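Local coordinates for protein UDP-N-acetylglucosamine 4,6-dehydratase (Vibrio fischeri, PDB 3PVZ) that binds NAD in a Rossmann-type domain and is probably a lyase that dehydrates the nucleotide sugar UDP-N-acetylglucosamine, at residues K62-I68 with D90-L96; F143-I149 with F185-K189; K159-T165 with I193-R199. All blocks are in the same frame, centred on the assembly; numbering follows the deposited sequence.

Interaction 1. Residues K62-I68 with D90-L96. With NAD (nicotinamide-adenine-dinucleotide), chain E.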
loop_
_atom_site.group_PDB
_atom_site.type_symbol
_atom_site.label_atom_id
_atom_site.label_comp_id
_atom_site.label_asym_id
_atom_site.label_seq_id
_atom_site.Cartn_x
_atom_site.Cartn_y
_atom_site.Cartn_z
ATOM N N LYS A 62 21.603 0.185 -14.231
ATOM C CA LYS A 62 21.157 0.678 -12.930
ATOM C C LYS A 62 19.627 0.635 -12.942
ATOM O O LYS A 62 19.002 1.111 -13.895
ATOM C CB LYS A 62 21.663 2.102 -12.664
ATOM C CG LYS A 62 21.377 2.575 -11.244
ATOM C CD LYS A 62 21.902 3.943 -10.983
ATOM C CE LYS A 62 21.676 4.388 -9.519
ATOM N NZ LYS A 62 22.038 5.843 -9.422
ATOM N N LEU A 63 19.064 0.004 -11.896
ATOM C CA LEU A 63 17.663 -0.059 -11.665
ATOM C C LEU A 63 17.313 0.000 -10.189
ATOM O O LEU A 63 17.565 -0.928 -9.412
ATOM C CB LEU A 63 17.082 -1.278 -12.374
ATOM C CG LEU A 63 15.634 -1.680 -12.031
ATOM C CD1 LEU A 63 14.756 -0.520 -12.444
ATOM C CD2 LEU A 63 15.161 -3.012 -12.658
ATOM N N HIS A 64 16.725 1.119 -9.802
ATOM C CA HIS A 64 16.332 1.372 -8.431
ATOM C C HIS A 64 14.828 1.442 -8.355
ATOM O O HIS A 64 14.209 2.141 -9.142
ATOM C CB HIS A 64 16.920 2.659 -7.906
ATOM C CG HIS A 64 18.371 2.578 -7.571
ATOM N ND1 HIS A 64 19.036 3.599 -6.921
ATOM C CD2 HIS A 64 19.287 1.603 -7.786
ATOM C CE1 HIS A 64 20.307 3.252 -6.739
ATOM N NE2 HIS A 64 20.484 2.045 -7.279
ATOM N N VAL A 65 14.247 0.628 -7.443
ATOM C CA VAL A 65 12.805 0.547 -7.259
ATOM C C VAL A 65 12.410 1.173 -5.916
ATOM O O VAL A 65 13.003 0.873 -4.898
ATOM C CB VAL A 65 12.339 -0.937 -7.291
ATOM C CG1 VAL A 65 10.844 -1.022 -7.409
ATOM C CG2 VAL A 65 13.044 -1.690 -8.463
ATOM N N VAL A 66 11.418 2.032 -5.896
ATOM C CA VAL A 66 10.960 2.699 -4.662
ATOM C C VAL A 66 9.455 2.586 -4.455
ATOM O O VAL A 66 8.687 2.879 -5.338
ATOM C CB VAL A 66 11.316 4.156 -4.731
ATOM C CG1 VAL A 66 10.835 4.943 -3.418
ATOM C CG2 VAL A 66 12.840 4.318 -4.897
ATOM N N ASP A 67 9.005 2.161 -3.276
ATOM C CA ASP A 67 7.576 1.995 -3.032
ATOM C C ASP A 67 7.378 1.885 -1.548
ATOM O O ASP A 67 8.255 1.412 -0.838
ATOM C CB ASP A 67 7.075 0.698 -3.698
ATOM C CG ASP A 67 5.589 0.655 -3.844
ATOM O OD1 ASP A 67 4.852 0.505 -2.817
ATOM O OD2 ASP A 67 5.163 0.692 -5.020
ATOM N N ILE A 68 6.227 2.308 -1.071
ATOM C CA ILE A 68 6.002 2.274 0.354
ATOM C C ILE A 68 5.731 0.877 0.823
ATOM O O ILE A 68 5.973 0.605 1.977
ATOM C CB ILE A 68 4.864 3.198 0.851
ATOM C CG1 ILE A 68 3.620 3.048 -0.004
ATOM C CG2 ILE A 68 5.284 4.621 0.833
ATOM C CD1 ILE A 68 2.447 3.804 0.531
ATOM N N ASP A 90 23.361 -2.306 -11.100
ATOM C CA ASP A 90 23.088 -1.812 -9.783
ATOM C C ASP A 90 21.580 -1.901 -9.599
ATOM O O ASP A 90 20.852 -0.929 -9.903
ATOM C CB ASP A 90 23.628 -0.372 -9.723
ATOM C CG ASP A 90 23.331 0.349 -8.442
ATOM O OD1 ASP A 90 22.824 -0.257 -7.477
ATOM O OD2 ASP A 90 23.614 1.575 -8.408
ATOM N N PHE A 91 21.131 -3.056 -9.082
ATOM C CA PHE A 91 19.724 -3.299 -8.775
ATOM C C PHE A 91 19.480 -3.203 -7.259
ATOM O O PHE A 91 20.091 -3.911 -6.465
ATOM C CB PHE A 91 19.261 -4.692 -9.264
ATOM C CG PHE A 91 17.837 -4.978 -8.912
ATOM C CD1 PHE A 91 16.838 -4.293 -9.504
ATOM C CD2 PHE A 91 17.514 -5.877 -7.904
ATOM C CE1 PHE A 91 15.511 -4.506 -9.177
ATOM C CE2 PHE A 91 16.206 -6.079 -7.566
ATOM C CZ PHE A 91 15.194 -5.388 -8.224
ATOM N N GLN A 92 18.625 -2.274 -6.858
ATOM C CA GLN A 92 18.304 -2.072 -5.438
ATOM C C GLN A 92 16.875 -1.582 -5.266
ATOM O O GLN A 92 16.354 -0.820 -6.079
ATOM C CB GLN A 92 19.251 -1.082 -4.786
ATOM C CG GLN A 92 20.751 -1.393 -4.847
ATOM C CD GLN A 92 21.553 -0.400 -4.001
ATOM O OE1 GLN A 92 21.412 -0.407 -2.771
ATOM N NE2 GLN A 92 22.321 0.533 -4.669
ATOM N N THR A 93 16.299 -1.948 -4.126
ATOM C CA THR A 93 14.964 -1.589 -3.779
ATOM C C THR A 93 14.975 -0.813 -2.448
ATOM O O THR A 93 15.781 -1.050 -1.587
ATOM C CB THR A 93 14.101 -2.863 -3.668
ATOM O OG1 THR A 93 14.550 -3.591 -2.530
ATOM C CG2 THR A 93 14.268 -3.735 -4.922
ATOM N N PHE A 94 14.019 0.093 -2.278
ATOM C CA PHE A 94 13.981 1.049 -1.186
ATOM C C PHE A 94 12.522 1.244 -0.863
ATOM O O PHE A 94 11.756 1.764 -1.690
ATOM C CB PHE A 94 14.563 2.454 -1.646
ATOM C CG PHE A 94 16.026 2.411 -2.085
ATOM C CD1 PHE A 94 17.040 2.537 -1.166
ATOM C CD2 PHE A 94 16.364 2.172 -3.410
ATOM C CE1 PHE A 94 18.371 2.430 -1.540
ATOM C CE2 PHE A 94 17.666 2.096 -3.823
ATOM C CZ PHE A 94 18.699 2.231 -2.888
ATOM N N ALA A 95 12.130 0.900 0.356
ATOM C CA ALA A 95 10.725 0.985 0.766
ATOM C C ALA A 95 10.441 2.369 1.320
ATOM O O ALA A 95 10.219 2.528 2.515
ATOM C CB ALA A 95 10.402 -0.105 1.837
ATOM N N LEU A 96 10.449 3.362 0.447
ATOM C CA LEU A 96 10.351 4.752 0.842
ATOM C C LEU A 96 9.043 5.364 0.289
ATOM O O LEU A 96 8.498 4.915 -0.730
ATOM C CB LEU A 96 11.543 5.501 0.285
ATOM C CG LEU A 96 12.983 5.165 0.690
ATOM C CD1 LEU A 96 14.004 6.091 -0.098
ATOM C CD2 LEU A 96 13.120 5.302 2.150
HETATM P PA NAD E . -1.254 0.145 -7.689
HETATM O O1A NAD E . -2.133 0.454 -6.521
HETATM O O2A NAD E . -1.066 -1.336 -7.817
HETATM O O5B NAD E . 0.254 0.567 -7.413
HETATM C C5B NAD E . 0.461 1.940 -7.015
HETATM C C4B NAD E . 1.796 1.878 -6.265
HETATM O O4B NAD E . 2.215 3.146 -5.806
HETATM C C3B NAD E . 1.666 0.948 -5.016
HETATM O O3B NAD E . 2.668 -0.047 -5.011
HETATM C C2B NAD E . 1.814 1.943 -3.841
HETATM O O2B NAD E . 2.296 1.363 -2.635
HETATM C C1B NAD E . 2.760 2.956 -4.527
HETATM N N9A NAD E . 2.736 4.238 -3.839
HETATM C C8A NAD E . 1.661 4.990 -3.563
HETATM N N7A NAD E . 1.989 6.043 -2.888
HETATM C C5A NAD E . 3.353 6.038 -2.786
HETATM C C6A NAD E . 4.288 6.874 -2.183
HETATM N N6A NAD E . 3.821 8.032 -1.610
HETATM N N1A NAD E . 5.581 6.567 -2.218
HETATM C C2A NAD E . 5.998 5.446 -2.795
HETATM N N3A NAD E . 5.146 4.619 -3.350
HETATM C C4A NAD E . 3.846 4.880 -3.368
HETATM O O3 NAD E . -1.859 0.857 -9.000
HETATM P PN NAD E . -1.515 0.240 -10.468
HETATM O O1N NAD E . -2.638 -0.680 -10.917
HETATM O O2N NAD E . -0.189 -0.354 -10.710
HETATM O O5D NAD E . -1.810 1.589 -11.376
HETATM C C5D NAD E . -0.711 2.487 -11.344
HETATM C C4D NAD E . -1.063 3.735 -12.162
HETATM O O4D NAD E . -1.721 3.350 -13.411
HETATM C C3D NAD E . -2.094 4.593 -11.396
HETATM O O3D NAD E . -2.010 5.999 -11.722
HETATM C C2D NAD E . -3.441 4.107 -11.977
HETATM O O2D NAD E . -4.483 5.086 -11.850
HETATM C C1D NAD E . -3.069 3.895 -13.444
HETATM N N1N NAD E . -4.011 3.005 -14.140
HETATM C C2N NAD E . -4.145 1.748 -13.698
HETATM C C3N NAD E . -5.002 0.865 -14.322
HETATM C C7N NAD E . -5.184 -0.512 -13.833
HETATM O O7N NAD E . -6.030 -1.190 -14.412
HETATM N N7N NAD E . -4.503 -1.014 -12.792
HETATM C C4N NAD E . -5.746 1.301 -15.447
HETATM C C5N NAD E . -5.567 2.603 -15.883
HETATM C C6N NAD E . -4.692 3.449 -15.200
#
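D67 grips the cofactor with both carboxylate oxygens: NAD O2B donates to D67 OD1 (2.7 Å) and NAD O3B to D67 OD2 (2.6 Å). An acidic residue suits this place, its two acceptors matching the diol of the adenosine ribose. D67 directly follows strand 62-66, which runs parallel to strand 90-94, their axes 4.6 Å apart. The ladder passes through L63 N to D90 O (2.8 Å), Q92 N to L63 O (3.1 Å), V65 N to Q92 O (2.9 Å) and F94 N to V65 O (2.9 Å), and ends where D67 N donates to F94 O (3.2 Å), fixing the aspartate to the sheet. One face carries L63, V65, F91 and T93; L63 CD2 lies 3.8 Å from F91 CD1, beneath helix 46-56. On the other, V66 CG1 packs 3.8 Å from L96 CB, while H64 NE2 makes weak bonds to D90 OD1 (3.3 Å) and D90 OD2 (3.4 Å), and its ND1 pairs with Y113. L96 O comes within 3.3 Å of NAD C2A on the adenine. Joined through helix 70-83, the strands form a right-handed beta-alpha-beta crossover of the Rossmann fold, with the ribose-binding acid just past the fold's second strand, 62-66.

Interaction 2. Residues F143-I149 with F185-K189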
loop_
_atom_site.group_PDB
_atom_site.type_symbol
_atom_site.label_atom_id
_atom_site.label_comp_id
_atom_site.label_asym_id
_atom_site.label_seq_id
_atom_site.Cartn_x
_atom_site.Cartn_y
_atom_site.Cartn_z
ATOM N N PHE A 143 1.473 16.657 -6.224
ATOM C CA PHE A 143 2.682 17.252 -5.679
ATOM C C PHE A 143 3.921 16.379 -5.660
ATOM O O PHE A 143 5.000 16.866 -5.943
ATOM C CB PHE A 143 2.395 17.895 -4.325
ATOM C CG PHE A 143 1.469 19.088 -4.433
ATOM C CD1 PHE A 143 1.864 20.224 -5.146
ATOM C CD2 PHE A 143 0.200 19.045 -3.911
ATOM C CE1 PHE A 143 1.001 21.271 -5.293
ATOM C CE2 PHE A 143 -0.655 20.115 -4.035
ATOM C CZ PHE A 143 -0.268 21.210 -4.724
ATOM N N ASN A 144 3.780 15.090 -5.392
ATOM C CA ASN A 144 4.900 14.167 -5.459
ATOM C C ASN A 144 5.388 14.062 -6.888
ATOM O O ASN A 144 6.598 13.876 -7.160
ATOM C CB ASN A 144 4.497 12.765 -4.998
ATOM C CG ASN A 144 4.362 12.653 -3.477
ATOM O OD1 ASN A 144 4.532 13.624 -2.732
ATOM N ND2 ASN A 144 4.022 11.451 -3.007
ATOM N N THR A 145 4.461 14.112 -7.819
ATOM C CA THR A 145 4.818 13.970 -9.213
ATOM C C THR A 145 5.616 15.191 -9.641
ATOM O O THR A 145 6.721 15.032 -10.162
ATOM C CB THR A 145 3.570 13.832 -10.079
ATOM O OG1 THR A 145 2.765 12.758 -9.581
ATOM C CG2 THR A 145 3.930 13.557 -11.525
ATOM N N ASP A 146 5.100 16.392 -9.341
ATOM C CA ASP A 146 5.777 17.648 -9.687
ATOM C C ASP A 146 7.176 17.693 -9.044
ATOM O O ASP A 146 8.142 17.965 -9.741
ATOM C CB ASP A 146 4.937 18.865 -9.239
ATOM C CG ASP A 146 5.418 20.150 -9.815
ATOM O OD1 ASP A 146 5.479 20.281 -11.059
ATOM O OD2 ASP A 146 5.758 21.038 -9.041
ATOM N N LYS A 147 7.295 17.368 -7.749
ATOM C CA LYS A 147 8.595 17.355 -7.079
ATOM C C LYS A 147 9.598 16.366 -7.700
ATOM O O LYS A 147 10.749 16.703 -7.894
ATOM C CB LYS A 147 8.447 17.069 -5.566
ATOM C CG LYS A 147 9.822 17.028 -4.814
ATOM C CD LYS A 147 9.684 16.549 -3.399
ATOM C CE LYS A 147 9.460 15.025 -3.326
ATOM N NZ LYS A 147 9.411 14.645 -1.843
ATOM N N THR A 148 9.189 15.136 -7.968
ATOM C CA THR A 148 10.122 14.118 -8.491
ATOM C C THR A 148 10.518 14.500 -9.947
ATOM O O THR A 148 11.599 14.226 -10.409
ATOM C CB THR A 148 9.515 12.745 -8.466
ATOM O OG1 THR A 148 8.247 12.780 -9.137
ATOM C CG2 THR A 148 9.328 12.159 -6.963
ATOM N N ILE A 149 9.634 15.129 -10.678
ATOM C CA ILE A 149 10.056 15.711 -11.966
ATOM C C ILE A 149 11.158 16.793 -11.771
ATOM O O ILE A 149 12.190 16.773 -12.472
ATOM C CB ILE A 149 8.888 16.308 -12.786
ATOM C CG1 ILE A 149 7.857 15.215 -13.109
ATOM C CG2 ILE A 149 9.415 16.865 -14.130
ATOM C CD1 ILE A 149 6.547 15.761 -13.630
ATOM N N PHE A 185 0.438 20.372 -14.366
ATOM C CA PHE A 185 1.772 20.497 -13.782
ATOM C C PHE A 185 2.803 19.851 -14.671
ATOM O O PHE A 185 3.914 20.350 -14.775
ATOM C CB PHE A 185 1.847 19.907 -12.346
ATOM C CG PHE A 185 1.274 20.811 -11.289
ATOM C CD1 PHE A 185 2.067 21.752 -10.667
ATOM C CD2 PHE A 185 -0.079 20.775 -10.993
ATOM C CE1 PHE A 185 1.536 22.624 -9.714
ATOM C CE2 PHE A 185 -0.638 21.630 -10.061
ATOM C CZ PHE A 185 0.173 22.558 -9.398
ATOM N N LEU A 186 2.446 18.706 -15.247
ATOM C CA LEU A 186 3.290 17.966 -16.183
ATOM C C LEU A 186 3.581 18.826 -17.437
ATOM O O LEU A 186 4.654 18.826 -17.958
ATOM C CB LEU A 186 2.561 16.727 -16.664
ATOM C CG LEU A 186 2.903 15.327 -16.211
ATOM C CD1 LEU A 186 2.924 15.214 -14.709
ATOM C CD2 LEU A 186 1.917 14.313 -16.869
HETATM N N MSE A 187 2.574 19.510 -17.941
HETATM C CA MSE A 187 2.766 20.324 -19.111
HETATM C C MSE A 187 3.778 21.414 -18.796
HETATM O O MSE A 187 4.585 21.713 -19.644
HETATM C CB MSE A 187 1.448 20.907 -19.651
HETATM C CG MSE A 187 0.515 19.934 -20.374
HETATM SE SE MSE A 187 1.306 18.649 -21.667
HETATM C CE MSE A 187 1.518 17.083 -20.466
ATOM N N ARG A 188 3.756 22.000 -17.598
ATOM C CA ARG A 188 4.724 23.047 -17.265
ATOM C C ARG A 188 6.112 22.464 -17.230
ATOM O O ARG A 188 7.045 23.065 -17.768
ATOM C CB ARG A 188 4.449 23.704 -15.928
ATOM C CG ARG A 188 5.525 24.677 -15.512
ATOM C CD ARG A 188 5.052 25.638 -14.400
ATOM N NE ARG A 188 4.917 24.944 -13.121
ATOM C CZ ARG A 188 4.544 25.527 -11.995
ATOM N NH1 ARG A 188 4.447 24.811 -10.894
ATOM N NH2 ARG A 188 4.236 26.831 -11.969
ATOM N N LYS A 189 6.247 21.314 -16.580
ATOM C CA LYS A 189 7.553 20.623 -16.485
ATOM C C LYS A 189 8.114 20.120 -17.804
ATOM O O LYS A 189 9.323 19.968 -17.946
ATOM C CB LYS A 189 7.471 19.441 -15.523
ATOM C CG LYS A 189 7.456 19.851 -14.039
ATOM C CD LYS A 189 8.693 20.708 -13.697
ATOM C CE LYS A 189 8.861 20.968 -12.211
ATOM N NZ LYS A 189 7.722 21.668 -11.620
HETATM O O HOH W 1 4.807 21.934 -12.904
#
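A salt bridge between D146 OD1 and K189 NZ, 2.7 Å long, ties two neighbouring helices together. The same oxygen, D146 OD1, receives a hydrogen bond from water 1 (2.6 Å), which also donates to F185 O (2.6 Å) and accepts from R188 NE (3.0 Å). The water thus carries the aspartate's reach to the backbone of the other helix. Lysine suits its position because its long, flexible chain can fold back across the gap, its aliphatic part covering I149, whose CG2 lies 3.5 Å from K189 CB, before the ammonium meets the acid. The guanidinium of R188 turns mainly to Q351, and its NH1 stays 4.4 Å from D146 OD2, too far for a salt bridge.

Apolar contacts flank this polar cluster. The edge of the F143 ring is directed toward the face of F185 in an offset edge-to-face pair, centroids 6.0 Å apart and planes at 66°; helix 351-367 covers both rings. Toward the sheet, L186 CD1 rests against both T145 CG2 (3.7 Å) and I149 CD1 (3.8 Å), branched side chains that fill the space above Y160 and C162. The segment axes run 10.1 Å apart and nearly parallel, at 9°. Such side-by-side helices, each leading into a parallel strand, form the helical layer on one face of an alpha/beta Rossmann-type sheet.

Interaction 3. Residues K159-T165 with I193-R199. With NAD (nicotinamide-adenine-dinucleotide), chain E.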
loop_
_atom_site.group_PDB
_atom_site.type_symbol
_atom_site.label_atom_id
_atom_site.label_comp_id
_atom_site.label_asym_id
_atom_site.label_seq_id
_atom_site.Cartn_x
_atom_site.Cartn_y
_atom_site.Cartn_z
ATOM N N LYS A 159 14.540 11.790 -19.331
ATOM C CA LYS A 159 13.163 11.407 -19.579
ATOM C C LYS A 159 12.437 11.032 -18.304
ATOM O O LYS A 159 12.937 10.285 -17.462
ATOM C CB LYS A 159 13.102 10.254 -20.602
ATOM C CG LYS A 159 11.707 9.769 -20.958
ATOM C CD LYS A 159 11.130 10.742 -22.026
ATOM C CE LYS A 159 9.815 10.294 -22.547
ATOM N NZ LYS A 159 9.960 9.060 -23.384
ATOM N N TYR A 160 11.244 11.591 -18.171
ATOM C CA TYR A 160 10.350 11.235 -17.095
ATOM C C TYR A 160 9.094 10.631 -17.732
ATOM O O TYR A 160 8.639 11.078 -18.744
ATOM C CB TYR A 160 10.000 12.505 -16.281
ATOM C CG TYR A 160 9.216 12.266 -15.010
ATOM C CD1 TYR A 160 7.841 12.124 -15.034
ATOM C CD2 TYR A 160 9.847 12.198 -13.767
ATOM C CE1 TYR A 160 7.119 11.921 -13.861
ATOM C CE2 TYR A 160 9.136 11.988 -12.610
ATOM C CZ TYR A 160 7.760 11.867 -12.654
ATOM O OH TYR A 160 7.036 11.659 -11.488
ATOM N N PHE A 161 8.603 9.559 -17.148
ATOM C CA PHE A 161 7.465 8.842 -17.638
ATOM C C PHE A 161 6.487 8.723 -16.499
ATOM O O PHE A 161 6.856 8.382 -15.352
ATOM C CB PHE A 161 7.851 7.431 -18.123
ATOM C CG PHE A 161 6.673 6.547 -18.310
ATOM C CD1 PHE A 161 5.895 6.626 -19.479
ATOM C CD2 PHE A 161 6.235 5.727 -17.287
ATOM C CE1 PHE A 161 4.749 5.894 -19.621
ATOM C CE2 PHE A 161 5.095 4.956 -17.449
ATOM C CZ PHE A 161 4.350 5.050 -18.629
ATOM N N CYS A 162 5.216 8.943 -16.824
ATOM C CA CYS A 162 4.188 8.670 -15.852
ATOM C C CYS A 162 2.865 8.401 -16.563
ATOM O O CYS A 162 2.812 8.416 -17.763
ATOM C CB CYS A 162 4.070 9.834 -14.867
ATOM S SG CYS A 162 3.634 11.334 -15.651
ATOM N N VAL A 163 1.801 8.171 -15.813
ATOM C CA VAL A 163 0.535 7.734 -16.390
ATOM C C VAL A 163 -0.339 8.918 -16.743
ATOM O O VAL A 163 -0.276 9.948 -16.083
ATOM C CB VAL A 163 -0.269 6.887 -15.419
ATOM C CG1 VAL A 163 0.604 5.800 -14.833
ATOM C CG2 VAL A 163 -0.888 7.791 -14.327
ATOM N N SER A 164 -1.165 8.748 -17.775
ATOM C CA SER A 164 -2.180 9.729 -18.109
ATOM C C SER A 164 -3.511 9.380 -17.468
ATOM O O SER A 164 -3.695 8.256 -16.982
ATOM C CB SER A 164 -2.366 9.809 -19.618
ATOM O OG SER A 164 -1.566 10.831 -20.155
ATOM N N THR A 165 -4.430 10.359 -17.508
ATOM C CA THR A 165 -5.864 10.145 -17.245
ATOM C C THR A 165 -6.354 8.951 -18.043
ATOM O O THR A 165 -5.969 8.776 -19.198
ATOM C CB THR A 165 -6.696 11.386 -17.629
ATOM O OG1 THR A 165 -6.378 11.762 -18.969
ATOM C CG2 THR A 165 -6.371 12.567 -16.718
ATOM N N ILE A 193 11.988 19.260 -19.457
ATOM C CA ILE A 193 12.446 17.898 -19.632
ATOM C C ILE A 193 11.400 17.186 -20.465
ATOM O O ILE A 193 10.218 17.493 -20.361
ATOM C CB ILE A 193 12.595 17.184 -18.247
ATOM C CG1 ILE A 193 13.249 15.801 -18.386
ATOM C CG2 ILE A 193 11.264 17.051 -17.580
ATOM C CD1 ILE A 193 13.637 15.153 -17.026
ATOM N N ALA A 194 11.854 16.261 -21.304
ATOM C CA ALA A 194 10.999 15.338 -22.009
ATOM C C ALA A 194 10.136 14.464 -21.046
ATOM O O ALA A 194 10.668 13.693 -20.223
ATOM C CB ALA A 194 11.845 14.439 -22.932
ATOM N N ILE A 195 8.816 14.582 -21.199
ATOM C CA ILE A 195 7.847 13.805 -20.442
ATOM C C ILE A 195 6.945 13.044 -21.408
ATOM O O ILE A 195 6.365 13.632 -22.339
ATOM C CB ILE A 195 6.946 14.725 -19.559
ATOM C CG1 ILE A 195 7.802 15.544 -18.588
ATOM C CG2 ILE A 195 5.933 13.898 -18.754
ATOM C CD1 ILE A 195 7.023 16.503 -17.687
ATOM N N SER A 196 6.802 11.744 -21.216
ATOM C CA SER A 196 5.820 11.000 -21.995
ATOM C C SER A 196 4.965 10.155 -21.062
ATOM O O SER A 196 5.417 9.834 -19.967
ATOM C CB SER A 196 6.503 10.142 -23.070
ATOM O OG SER A 196 7.088 8.946 -22.568
ATOM N N THR A 197 3.750 9.786 -21.491
ATOM C CA THR A 197 2.866 8.999 -20.635
ATOM C C THR A 197 2.278 7.788 -21.366
ATOM O O THR A 197 2.633 7.496 -22.504
ATOM C CB THR A 197 1.713 9.858 -20.064
ATOM O OG1 THR A 197 0.843 10.227 -21.120
ATOM C CG2 THR A 197 2.201 11.157 -19.396
ATOM N N ALA A 198 1.439 7.042 -20.653
ATOM C CA ALA A 198 0.618 6.017 -21.219
ATOM C C ALA A 198 -0.811 6.117 -20.714
ATOM O O ALA A 198 -1.061 6.574 -19.624
ATOM C CB ALA A 198 1.170 4.702 -20.922
ATOM N N ARG A 199 -1.746 5.664 -21.528
ATOM C CA ARG A 199 -3.133 5.522 -21.114
ATOM C C ARG A 199 -3.511 4.050 -21.257
ATOM O O ARG A 199 -3.335 3.445 -22.336
ATOM C CB ARG A 199 -3.975 6.401 -21.985
ATOM C CG ARG A 199 -5.466 6.265 -21.723
ATOM C CD ARG A 199 -6.198 7.365 -22.495
ATOM N NE ARG A 199 -6.034 8.690 -21.851
ATOM C CZ ARG A 199 -5.901 9.843 -22.506
ATOM N NH1 ARG A 199 -5.767 10.977 -21.832
ATOM N NH2 ARG A 199 -5.904 9.869 -23.828
HETATM P PA NAD E . -1.254 0.145 -7.689
HETATM O O1A NAD E . -2.133 0.454 -6.521
HETATM O O2A NAD E . -1.066 -1.336 -7.817
HETATM O O5B NAD E . 0.254 0.567 -7.413
HETATM C C5B NAD E . 0.461 1.940 -7.015
HETATM C C4B NAD E . 1.796 1.878 -6.265
HETATM O O4B NAD E . 2.215 3.146 -5.806
HETATM C C3B NAD E . 1.666 0.948 -5.016
HETATM O O3B NAD E . 2.668 -0.047 -5.011
HETATM C C2B NAD E . 1.814 1.943 -3.841
HETATM O O2B NAD E . 2.296 1.363 -2.635
HETATM C C1B NAD E . 2.760 2.956 -4.527
HETATM N N9A NAD E . 2.736 4.238 -3.839
HETATM C C8A NAD E . 1.661 4.990 -3.563
HETATM N N7A NAD E . 1.989 6.043 -2.888
HETATM C C5A NAD E . 3.353 6.038 -2.786
HETATM C C6A NAD E . 4.288 6.874 -2.183
HETATM N N6A NAD E . 3.821 8.032 -1.610
HETATM N N1A NAD E . 5.581 6.567 -2.218
HETATM C C2A NAD E . 5.998 5.446 -2.795
HETATM N N3A NAD E . 5.146 4.619 -3.350
HETATM C C4A NAD E . 3.846 4.880 -3.368
HETATM O O3 NAD E . -1.859 0.857 -9.000
HETATM P PN NAD E . -1.515 0.240 -10.468
HETATM O O1N NAD E . -2.638 -0.680 -10.917
HETATM O O2N NAD E . -0.189 -0.354 -10.710
HETATM O O5D NAD E . -1.810 1.589 -11.376
HETATM C C5D NAD E . -0.711 2.487 -11.344
HETATM C C4D NAD E . -1.063 3.735 -12.162
HETATM O O4D NAD E . -1.721 3.350 -13.411
HETATM C C3D NAD E . -2.094 4.593 -11.396
HETATM O O3D NAD E . -2.010 5.999 -11.722
HETATM C C2D NAD E . -3.441 4.107 -11.977
HETATM O O2D NAD E . -4.483 5.086 -11.850
HETATM C C1D NAD E . -3.069 3.895 -13.444
HETATM N N1N NAD E . -4.011 3.005 -14.140
HETATM C C2N NAD E . -4.145 1.748 -13.698
HETATM C C3N NAD E . -5.002 0.865 -14.322
HETATM C C7N NAD E . -5.184 -0.512 -13.833
HETATM O O7N NAD E . -6.030 -1.190 -14.412
HETATM N N7N NAD E . -4.503 -1.014 -12.792
HETATM C C4N NAD E . -5.746 1.301 -15.447
HETATM C C5N NAD E . -5.567 2.603 -15.883
HETATM C C6N NAD E . -4.692 3.449 -15.200
#
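This is a pairing of adjacent parallel strands, 159-163 and 194-198, within the central sheet, their axes 4.8 Å apart and crossing at -28°. Strand 115-118 borders the first and strand 255-259 the second, so the contact is interior to the sheet. Y160 N donates to A194 O (3.0 Å), S196 N to Y160 O (3.2 Å) and C162 N to S196 O (3.3 Å). The bond from A198 N to C162 O is weak at 3.5 Å, but the chains close up again where S164 N donates to A198 O (2.9 Å).

The face bearing Y160, C162, I195 and T197 is lined by helices 131-154 and 174-189. Here C162 SG lies 4.0 Å from T197 CG2, and the hydroxyl of Y160 is satisfied by T148 and N118. On the opposite face the F161 ring reaches across the neighbouring strand, CZ 3.9 Å from A198 CB, where the small alanine accommodates an aromatic ring. K159 extends along this face to carbonyl oxygens of C248, S247 and G251, a natural set of acceptors for a buried ammonium.

Toward the C-terminal ends the contact turns polar. S164 OG and T197 OG1 share a hydrogen bond of 2.7 Å, and arginine, with several donors, clasps T165 twice: R199 NE to T165 O (2.7 Å) and R199 NH1 to T165 OG1 (3.0 Å). V163 CG2 approaches NAD O3D to 3.4 Å, on the nicotinamide ribose. Linked through helix 174-189, which carries the NAD-binding K179, the strands form a beta-alpha-beta crossover in the second half of a Rossmann fold, with the cofactor at their C-terminal ends.

Along the chain interaction 1 is complete before the others begin, whereas interactions 2 and 3 interleave: helix 131-154, strand 159-163, helix 174-189 and strand 194-198 follow in turn. Interactions 1 and 3 belong to the same central sheet, their centres 20 Å apart, with strands 37-41 and 115-118 between them. They meet the same NAD at different points, the first at its adenosine end and the third at its nicotinamide ribose. Interaction 2 lies 10 Å, centre to centre, from interaction 3 and packs directly on it, T148 OG1 lying 2.9 Å from Y160 OH in a probable hydrogen bond. Interactions 1 and 3 thus frame one cofactor site; interaction 2 covers the sheet, and its N144 touches NAD.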